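Local coordinates for protein colicin-B (Escherichia coli, PDB 1RH1) that kills Escherichia coli and closely related bacteria by forming a channel that depolarises their cytoplasmic membrane and dissipates cellular energy, at residues 345-350 / 499-504; 367-372 / 493-498; 333-338 / 480-485. One frame throughout, in Å; residues are numbered along the deposited sequence.

Contact 1: 345-350 / 499-504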
loop_
_atom_site.group_PDB
_atom_site.type_symbol
_atom_site.label_atom_id
_atom_site.label_comp_id
_atom_site.label_asym_id
_atom_site.label_seq_id
_atom_site.Cartn_x
_atom_site.Cartn_y
_atom_site.Cartn_z
ATOM N N LYS A 345 8.641 36.312 13.479
ATOM C CA LYS A 345 7.494 35.455 13.154
ATOM C C LYS A 345 7.578 34.651 11.845
ATOM O O LYS A 345 7.185 33.481 11.763
ATOM C CB LYS A 345 6.204 36.269 13.054
ATOM C CG LYS A 345 5.624 36.817 14.327
ATOM C CD LYS A 345 4.179 37.182 14.049
ATOM C CE LYS A 345 3.478 37.596 15.347
ATOM N NZ LYS A 345 4.014 38.838 15.883
ATOM N N ALA A 346 8.110 35.317 10.810
ATOM C CA ALA A 346 8.262 34.771 9.467
ATOM C C ALA A 346 9.245 33.631 9.353
ATOM O O ALA A 346 9.044 32.697 8.567
ATOM C CB ALA A 346 8.720 35.852 8.527
ATOM N N LEU A 347 10.337 33.776 10.134
ATOM C CA LEU A 347 11.334 32.722 10.286
ATOM C C LEU A 347 10.648 31.528 10.943
ATOM O O LEU A 347 10.687 30.462 10.354
ATOM C CB LEU A 347 12.487 33.209 11.150
ATOM C CG LEU A 347 13.566 32.220 11.546
ATOM C CD1 LEU A 347 14.430 31.815 10.377
ATOM C CD2 LEU A 347 14.435 32.892 12.559
ATOM N N SER A 348 9.974 31.626 12.093
ATOM C CA SER A 348 9.240 30.506 12.653
ATOM C C SER A 348 8.313 29.843 11.653
ATOM O O SER A 348 8.311 28.614 11.651
ATOM C CB SER A 348 8.422 30.945 13.838
ATOM O OG SER A 348 9.344 31.236 14.876
ATOM N N ARG A 349 7.609 30.577 10.752
ATOM C CA ARG A 349 6.781 29.945 9.718
ATOM C C ARG A 349 7.690 28.997 8.949
ATOM O O ARG A 349 7.382 27.813 8.892
ATOM C CB ARG A 349 6.203 30.893 8.651
ATOM C CG ARG A 349 5.441 32.163 9.013
ATOM C CD ARG A 349 4.147 31.981 9.797
ATOM N NE ARG A 349 4.258 32.503 11.166
ATOM C CZ ARG A 349 3.571 33.556 11.657
ATOM N NH1 ARG A 349 2.694 34.254 10.921
ATOM N NH2 ARG A 349 3.756 33.907 12.931
ATOM N N GLU A 350 8.839 29.509 8.462
ATOM C CA GLU A 350 9.863 28.714 7.781
ATOM C C GLU A 350 10.379 27.511 8.570
ATOM O O GLU A 350 10.420 26.419 8.006
ATOM C CB GLU A 350 11.082 29.557 7.435
ATOM C CG GLU A 350 10.961 30.532 6.291
ATOM C CD GLU A 350 11.047 29.867 4.927
ATOM O OE1 GLU A 350 10.005 29.597 4.319
ATOM O OE2 GLU A 350 12.168 29.621 4.473
ATOM N N ASP A 499 21.376 26.283 7.540
ATOM C CA ASP A 499 22.188 27.392 8.004
ATOM C C ASP A 499 21.495 28.695 7.634
ATOM O O ASP A 499 21.807 29.720 8.245
ATOM C CB ASP A 499 23.592 27.333 7.373
ATOM C CG ASP A 499 24.554 28.432 7.825
ATOM O OD1 ASP A 499 25.005 28.413 8.972
ATOM O OD2 ASP A 499 24.850 29.316 7.019
ATOM N N LYS A 500 20.562 28.686 6.657
ATOM C CA LYS A 500 19.771 29.864 6.305
ATOM C C LYS A 500 19.226 30.481 7.585
ATOM O O LYS A 500 19.571 31.607 7.941
ATOM C CB LYS A 500 18.526 29.571 5.440
ATOM C CG LYS A 500 18.673 28.971 4.043
ATOM C CD LYS A 500 19.742 29.661 3.183
ATOM C CE LYS A 500 19.942 28.935 1.843
ATOM N NZ LYS A 500 21.028 29.531 1.078
ATOM N N PHE A 501 18.508 29.647 8.345
ATOM C CA PHE A 501 17.859 30.015 9.590
ATOM C C PHE A 501 18.767 30.695 10.597
ATOM O O PHE A 501 18.322 31.624 11.266
ATOM C CB PHE A 501 17.250 28.761 10.197
ATOM C CG PHE A 501 16.239 28.061 9.293
ATOM C CD1 PHE A 501 15.483 28.779 8.359
ATOM C CD2 PHE A 501 16.057 26.683 9.421
ATOM C CE1 PHE A 501 14.554 28.113 7.564
ATOM C CE2 PHE A 501 15.120 26.033 8.619
ATOM C CZ PHE A 501 14.366 26.742 7.687
ATOM N N VAL A 502 20.043 30.307 10.698
ATOM C CA VAL A 502 20.913 30.981 11.646
ATOM C C VAL A 502 21.567 32.208 11.017
ATOM O O VAL A 502 22.087 33.066 11.732
ATOM C CB VAL A 502 21.933 29.954 12.167
ATOM C CG1 VAL A 502 22.919 30.524 13.180
ATOM C CG2 VAL A 502 21.138 28.911 12.929
ATOM N N ASP A 503 21.567 32.358 9.686
ATOM C CA ASP A 503 21.975 33.627 9.110
ATOM C C ASP A 503 20.855 34.656 9.238
ATOM O O ASP A 503 21.191 35.793 9.552
ATOM C CB ASP A 503 22.356 33.432 7.654
ATOM C CG ASP A 503 23.774 32.884 7.457
ATOM O OD1 ASP A 503 24.532 32.760 8.427
ATOM O OD2 ASP A 503 24.138 32.590 6.312
ATOM N N GLU A 504 19.546 34.331 9.089
ATOM C CA GLU A 504 18.430 35.278 9.243
ATOM C C GLU A 504 18.392 35.926 10.610
ATOM O O GLU A 504 18.090 37.098 10.738
ATOM C CB GLU A 504 17.064 34.620 9.067
ATOM C CG GLU A 504 16.378 34.716 7.700
ATOM C CD GLU A 504 16.770 33.722 6.592
ATOM O OE1 GLU A 504 17.741 33.990 5.867
ATOM O OE2 GLU A 504 16.078 32.702 6.436
#
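F501 is the first residue of 499-504 to meet helix 342-357, and its ring touches two residues of 345-350. CD1 lies 3.8 Å from CD1 of L347, and one atom further round the ring CE1 lies 3.8 Å from CB of E350, so the L347 methyl and the E350 methylene sit beside neighbouring positions on the same flank. Both approach obliquely. The torsion about CA-CB of F501 (chi1 -58°) sets CG opposite the carbonyl carbon, and from there the ring reaches up to the backbone of E350, whose O is 4.0 Å from CZ. The E350 chain bends at chi2, and its carboxylate plane stands 80° from that of the ring.

One turn on, E504 offers only its CB, 4.1 Å from CD1 of L347; the same methyl thus touches both F501 and E504. The two acids stay apart, with OE2 of E350 5.4 Å from OE2 of E504, close enough that each might raise the other's affinity for a proton.

The short helical segments run almost antiparallel, 174° between their directions, as neighbours in the helical bundle of a colicin pore-forming domain. F501 also packs on I351 and N354 of helix 342-357, while L347 extends the seam along helix 500-510 to L505 and I509. D499 and D503 both form salt bridges with K375 of helix 366-376.

Contact 2: 367-372 / 493-498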
loop_
_atom_site.group_PDB
_atom_site.type_symbol
_atom_site.label_atom_id
_atom_site.label_comp_id
_atom_site.label_asym_id
_atom_site.label_seq_id
_atom_site.Cartn_x
_atom_site.Cartn_y
_atom_site.Cartn_z
ATOM N N ASP A 367 28.914 18.299 13.133
ATOM C CA ASP A 367 29.945 19.297 12.839
ATOM C C ASP A 367 29.353 20.475 12.070
ATOM O O ASP A 367 29.835 21.596 12.254
ATOM C CB ASP A 367 31.118 18.671 12.021
ATOM C CG ASP A 367 32.003 17.584 12.692
ATOM O OD1 ASP A 367 33.233 17.705 12.751
ATOM O OD2 ASP A 367 31.466 16.573 13.138
ATOM N N ASP A 368 28.293 20.291 11.254
ATOM C CA ASP A 368 27.633 21.374 10.523
ATOM C C ASP A 368 26.743 22.225 11.393
ATOM O O ASP A 368 26.753 23.440 11.254
ATOM C CB ASP A 368 26.774 20.840 9.410
ATOM C CG ASP A 368 27.505 20.279 8.192
ATOM O OD1 ASP A 368 26.837 19.966 7.207
ATOM O OD2 ASP A 368 28.729 20.143 8.202
ATOM N N ALA A 369 25.947 21.593 12.273
ATOM C CA ALA A 369 25.076 22.276 13.241
ATOM C C ALA A 369 25.884 23.078 14.234
ATOM O O ALA A 369 25.590 24.246 14.463
ATOM C CB ALA A 369 24.231 21.322 14.095
ATOM N N MET A 370 26.932 22.481 14.804
ATOM C CA MET A 370 27.784 23.195 15.735
ATOM C C MET A 370 28.591 24.272 15.059
ATOM O O MET A 370 29.079 25.154 15.741
ATOM C CB MET A 370 28.730 22.247 16.436
ATOM C CG MET A 370 28.044 21.494 17.565
ATOM S SD MET A 370 27.455 22.536 18.903
ATOM C CE MET A 370 28.986 23.286 19.338
ATOM N N SER A 371 28.769 24.272 13.749
ATOM C CA SER A 371 29.422 25.433 13.184
ATOM C C SER A 371 28.384 26.563 13.118
ATOM O O SER A 371 28.717 27.741 13.307
ATOM C CB SER A 371 29.986 25.095 11.788
ATOM O OG SER A 371 29.048 24.704 10.788
ATOM N N SER A 372 27.103 26.203 12.915
ATOM C CA SER A 372 26.048 27.191 12.845
ATOM C C SER A 372 25.794 27.818 14.178
ATOM O O SER A 372 25.869 29.040 14.262
ATOM C CB SER A 372 24.741 26.620 12.390
ATOM O OG SER A 372 24.753 26.606 10.982
ATOM N N ILE A 493 17.066 24.823 16.830
ATOM C CA ILE A 493 16.297 24.004 15.905
ATOM C C ILE A 493 16.703 24.306 14.462
ATOM O O ILE A 493 16.719 23.438 13.591
ATOM C CB ILE A 493 14.857 24.312 16.103
ATOM C CG1 ILE A 493 14.498 23.917 17.496
ATOM C CG2 ILE A 493 14.008 23.574 15.102
ATOM C CD1 ILE A 493 13.185 24.595 17.883
ATOM N N GLY A 494 17.082 25.563 14.229
ATOM C CA GLY A 494 17.515 26.020 12.915
ATOM C C GLY A 494 18.693 25.236 12.353
ATOM O O GLY A 494 18.607 24.666 11.259
ATOM N N ALA A 495 19.750 25.193 13.180
ATOM C CA ALA A 495 21.009 24.522 12.888
ATOM C C ALA A 495 20.939 23.057 12.458
ATOM O O ALA A 495 21.836 22.600 11.767
ATOM C CB ALA A 495 21.905 24.608 14.105
ATOM N N PHE A 496 19.911 22.301 12.849
ATOM C CA PHE A 496 19.725 20.922 12.440
ATOM C C PHE A 496 18.993 20.834 11.119
ATOM O O PHE A 496 18.807 19.740 10.578
ATOM C CB PHE A 496 18.912 20.121 13.496
ATOM C CG PHE A 496 19.761 19.681 14.688
ATOM C CD1 PHE A 496 19.575 20.269 15.938
ATOM C CD2 PHE A 496 20.773 18.725 14.511
ATOM C CE1 PHE A 496 20.405 19.905 16.991
ATOM C CE2 PHE A 496 21.599 18.367 15.574
ATOM C CZ PHE A 496 21.415 18.960 16.812
ATOM N N ILE A 497 18.543 21.979 10.597
ATOM C CA ILE A 497 17.737 21.978 9.386
ATOM C C ILE A 497 18.473 22.726 8.307
ATOM O O ILE A 497 18.706 22.216 7.212
ATOM C CB ILE A 497 16.346 22.658 9.608
ATOM C CG1 ILE A 497 15.613 22.154 10.842
ATOM C CG2 ILE A 497 15.502 22.329 8.388
ATOM C CD1 ILE A 497 14.238 22.751 11.074
ATOM N N ASP A 498 18.881 23.935 8.654
ATOM C CA ASP A 498 19.497 24.754 7.656
ATOM C C ASP A 498 20.336 25.850 8.252
ATOM O O ASP A 498 20.029 26.323 9.341
ATOM C CB ASP A 498 18.397 25.342 6.817
ATOM C CG ASP A 498 18.782 25.583 5.379
ATOM O OD1 ASP A 498 18.041 25.100 4.527
ATOM O OD2 ASP A 498 19.800 26.230 5.108
#
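A369 sets its CB methyl against A495, 3.6 Å from the backbone O and 4.0 Å from the CB. With side chains this small the two backbones come very near, and the CA atoms of A369 and A495 are 4.7 Å apart. At that range CA of A369 also makes a CA-H...O contact with O of A495, 130° at the hydrogen. The approach is mutual: CB of A495 lies 3.7 Å from O of A369 and 3.9 Å from CB of S372, one turn along, so it is lodged against helix 366-376 between those two residues.

This is alanine-on-alanine packing inside the helical pore-forming domain, in the last part of helix 479-495. The second segment lies largely in a predicted transmembrane stretch, and its apolar helix is buried here by its neighbours. F496, next in the chain, starts out pointing away from helix 366-376, yet its ring returns toward A369; the A369 methyl stands 4.2 Å above one face, offset toward the rim. M444, V447 and E448 of helix 441-452 touch the same phenylalanine.

Several polar groups find partners outside the two segments. R364 donates from NE to O of A495, and S372, its OG beside its own backbone N (chi1 -85°), hydrogen-bonds to D499, the residue that follows 493-498. D498 caps the backbone N of K500 with OD2, at the turn leading into helix 500-510. Within helix 366-376, OG of S371 donates to O of D368, tilted 33° from the carbonyl plane, and N of S372 reaches that oxygen from the same face.

Contact 3: 333-338 / 480-485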
loop_
_atom_site.group_PDB
_atom_site.type_symbol
_atom_site.label_atom_id
_atom_site.label_comp_id
_atom_site.label_asym_id
_atom_site.label_seq_id
_atom_site.Cartn_x
_atom_site.Cartn_y
_atom_site.Cartn_z
ATOM N N GLY A 333 6.914 31.387 17.739
ATOM C CA GLY A 333 7.027 32.461 16.781
ATOM C C GLY A 333 6.083 33.576 17.150
ATOM O O GLY A 333 6.524 34.716 17.237
ATOM N N ASP A 334 4.820 33.228 17.420
ATOM C CA ASP A 334 3.834 34.199 17.826
ATOM C C ASP A 334 4.266 34.848 19.130
ATOM O O ASP A 334 4.481 36.057 19.055
ATOM C CB ASP A 334 2.456 33.530 17.982
ATOM C CG ASP A 334 1.718 33.137 16.684
ATOM O OD1 ASP A 334 0.737 32.400 16.763
ATOM O OD2 ASP A 334 2.082 33.556 15.584
ATOM N N LYS A 335 4.492 34.138 20.262
ATOM C CA LYS A 335 4.940 34.703 21.548
ATOM C C LYS A 335 6.210 35.538 21.498
ATOM O O LYS A 335 6.227 36.698 21.901
ATOM C CB LYS A 335 5.165 33.597 22.578
ATOM C CG LYS A 335 5.797 33.951 23.941
ATOM C CD LYS A 335 5.576 32.765 24.875
ATOM C CE LYS A 335 5.862 33.002 26.362
ATOM N NZ LYS A 335 7.277 32.966 26.702
ATOM N N VAL A 336 7.315 34.996 21.011
ATOM C CA VAL A 336 8.533 35.781 20.895
ATOM C C VAL A 336 8.285 36.891 19.879
ATOM O O VAL A 336 8.716 38.011 20.075
ATOM C CB VAL A 336 9.670 34.811 20.486
ATOM C CG1 VAL A 336 10.965 35.540 20.306
ATOM C CG2 VAL A 336 9.897 33.797 21.589
ATOM N N GLY A 337 7.490 36.625 18.851
ATOM C CA GLY A 337 7.161 37.575 17.807
ATOM C C GLY A 337 6.614 38.903 18.306
ATOM O O GLY A 337 7.265 39.907 17.997
ATOM N N GLU A 338 5.503 38.989 19.081
ATOM C CA GLU A 338 5.000 40.288 19.533
ATOM C C GLU A 338 5.942 40.965 20.571
ATOM O O GLU A 338 5.548 41.766 21.422
ATOM C CB GLU A 338 3.504 40.128 20.088
ATOM C CG GLU A 338 2.248 39.949 19.113
ATOM C CD GLU A 338 1.380 41.097 18.468
ATOM O OE1 GLU A 338 0.147 41.018 18.487
ATOM O OE2 GLU A 338 1.888 42.031 17.850
ATOM N N THR A 480 12.657 40.233 28.113
ATOM C CA THR A 480 14.040 40.333 27.661
ATOM C C THR A 480 14.562 38.944 27.432
ATOM O O THR A 480 15.090 38.629 26.370
ATOM C CB THR A 480 14.945 40.986 28.681
ATOM O OG1 THR A 480 14.200 42.005 29.312
ATOM C CG2 THR A 480 16.164 41.612 28.036
ATOM N N VAL A 481 14.286 38.142 28.464
ATOM C CA VAL A 481 14.620 36.740 28.557
ATOM C C VAL A 481 13.867 35.962 27.495
ATOM O O VAL A 481 14.538 35.305 26.710
ATOM C CB VAL A 481 14.270 36.263 29.963
ATOM C CG1 VAL A 481 14.681 34.829 30.167
ATOM C CG2 VAL A 481 15.036 37.108 30.958
ATOM N N VAL A 482 12.533 36.005 27.382
ATOM C CA VAL A 482 11.799 35.293 26.331
ATOM C C VAL A 482 12.361 35.583 24.937
ATOM O O VAL A 482 12.382 34.700 24.079
ATOM C CB VAL A 482 10.304 35.684 26.409
ATOM C CG1 VAL A 482 9.446 35.153 25.261
ATOM C CG2 VAL A 482 9.801 35.067 27.696
ATOM N N GLY A 483 12.862 36.800 24.713
ATOM C CA GLY A 483 13.517 37.104 23.460
ATOM C C GLY A 483 14.833 36.329 23.287
ATOM O O GLY A 483 15.083 35.747 22.230
ATOM N N PHE A 484 15.696 36.304 24.316
ATOM C CA PHE A 484 16.981 35.618 24.252
ATOM C C PHE A 484 16.772 34.132 23.983
ATOM O O PHE A 484 17.402 33.569 23.081
ATOM C CB PHE A 484 17.748 35.787 25.567
ATOM C CG PHE A 484 19.177 35.275 25.487
ATOM C CD1 PHE A 484 19.494 33.986 25.927
ATOM C CD2 PHE A 484 20.176 36.081 24.941
ATOM C CE1 PHE A 484 20.802 33.503 25.812
ATOM C CE2 PHE A 484 21.477 35.586 24.832
ATOM C CZ PHE A 484 21.798 34.302 25.258
ATOM N N VAL A 485 15.868 33.508 24.740
ATOM C CA VAL A 485 15.594 32.113 24.535
ATOM C C VAL A 485 14.879 31.944 23.215
ATOM O O VAL A 485 15.084 30.914 22.578
ATOM C CB VAL A 485 14.756 31.582 25.697
ATOM C CG1 VAL A 485 14.303 30.154 25.484
ATOM C CG2 VAL A 485 15.643 31.568 26.929
#
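V336 and V482 carry the apolar part of this crossing. CG2 of V336 lies 3.9 Å from CG1 of V482, the two branched side chains meeting at a slant. The other branch, CG1 of V336, faces G483, coming within 4.3 Å of its CA. Since G483 has no side chain, the valine packs straight against the backbone where the two segments come nearest, with CA of V336 5.8 Å from CA of G483. Its CG2 also lies against a carbonyl, 3.6 Å from O of V482.

K335 adds a contact of mixed character. With CG anti to the backbone N (chi1 173°), the chain runs extended, crossing V482 at about a right angle, and bends only at chi4, where the ammonium turns in over the valine. NZ is 3.4 Å from both CG1 and CG2 of V482, so the charged end rests on the fork of the two methyls. Its hydrogen-bonding partner is the backbone O of L472, the last residue of helix 457-472, where the partial negative charge of a helix C-terminus would probably suit an ammonium group.

The short helical segments cross at -128°, their axes 9.3 Å apart, so 333-338 slants across 480-485 near the C-terminal end of the long helix 291-340. L472 touches V336 on one segment and V482 and V485 on the other. V336 also meets Y344 of helix 342-357, while V481 and V485 face I392 of helix 386-398.

How the contacts relate
All three contacts belong to the helical pore-forming domain. Contacts 2 and 3 are buried and share helix 479-495, one at its end and the other near its start, their centres about 21 Å apart. Contact 1 is partly buried, mixing an apolar seam with two partly exposed glutamates. Chemistry follows place: two small alanines bring backbones together in contact 2, branched valines and a glycine fit in contact 3, and an aromatic ring fills the wider gap of contact 1. Contact 1 touches both others, through the hydrogen bond between S372 and D499 and the salt bridge between R349 and D334, whereas contacts 2 and 3 do not touch.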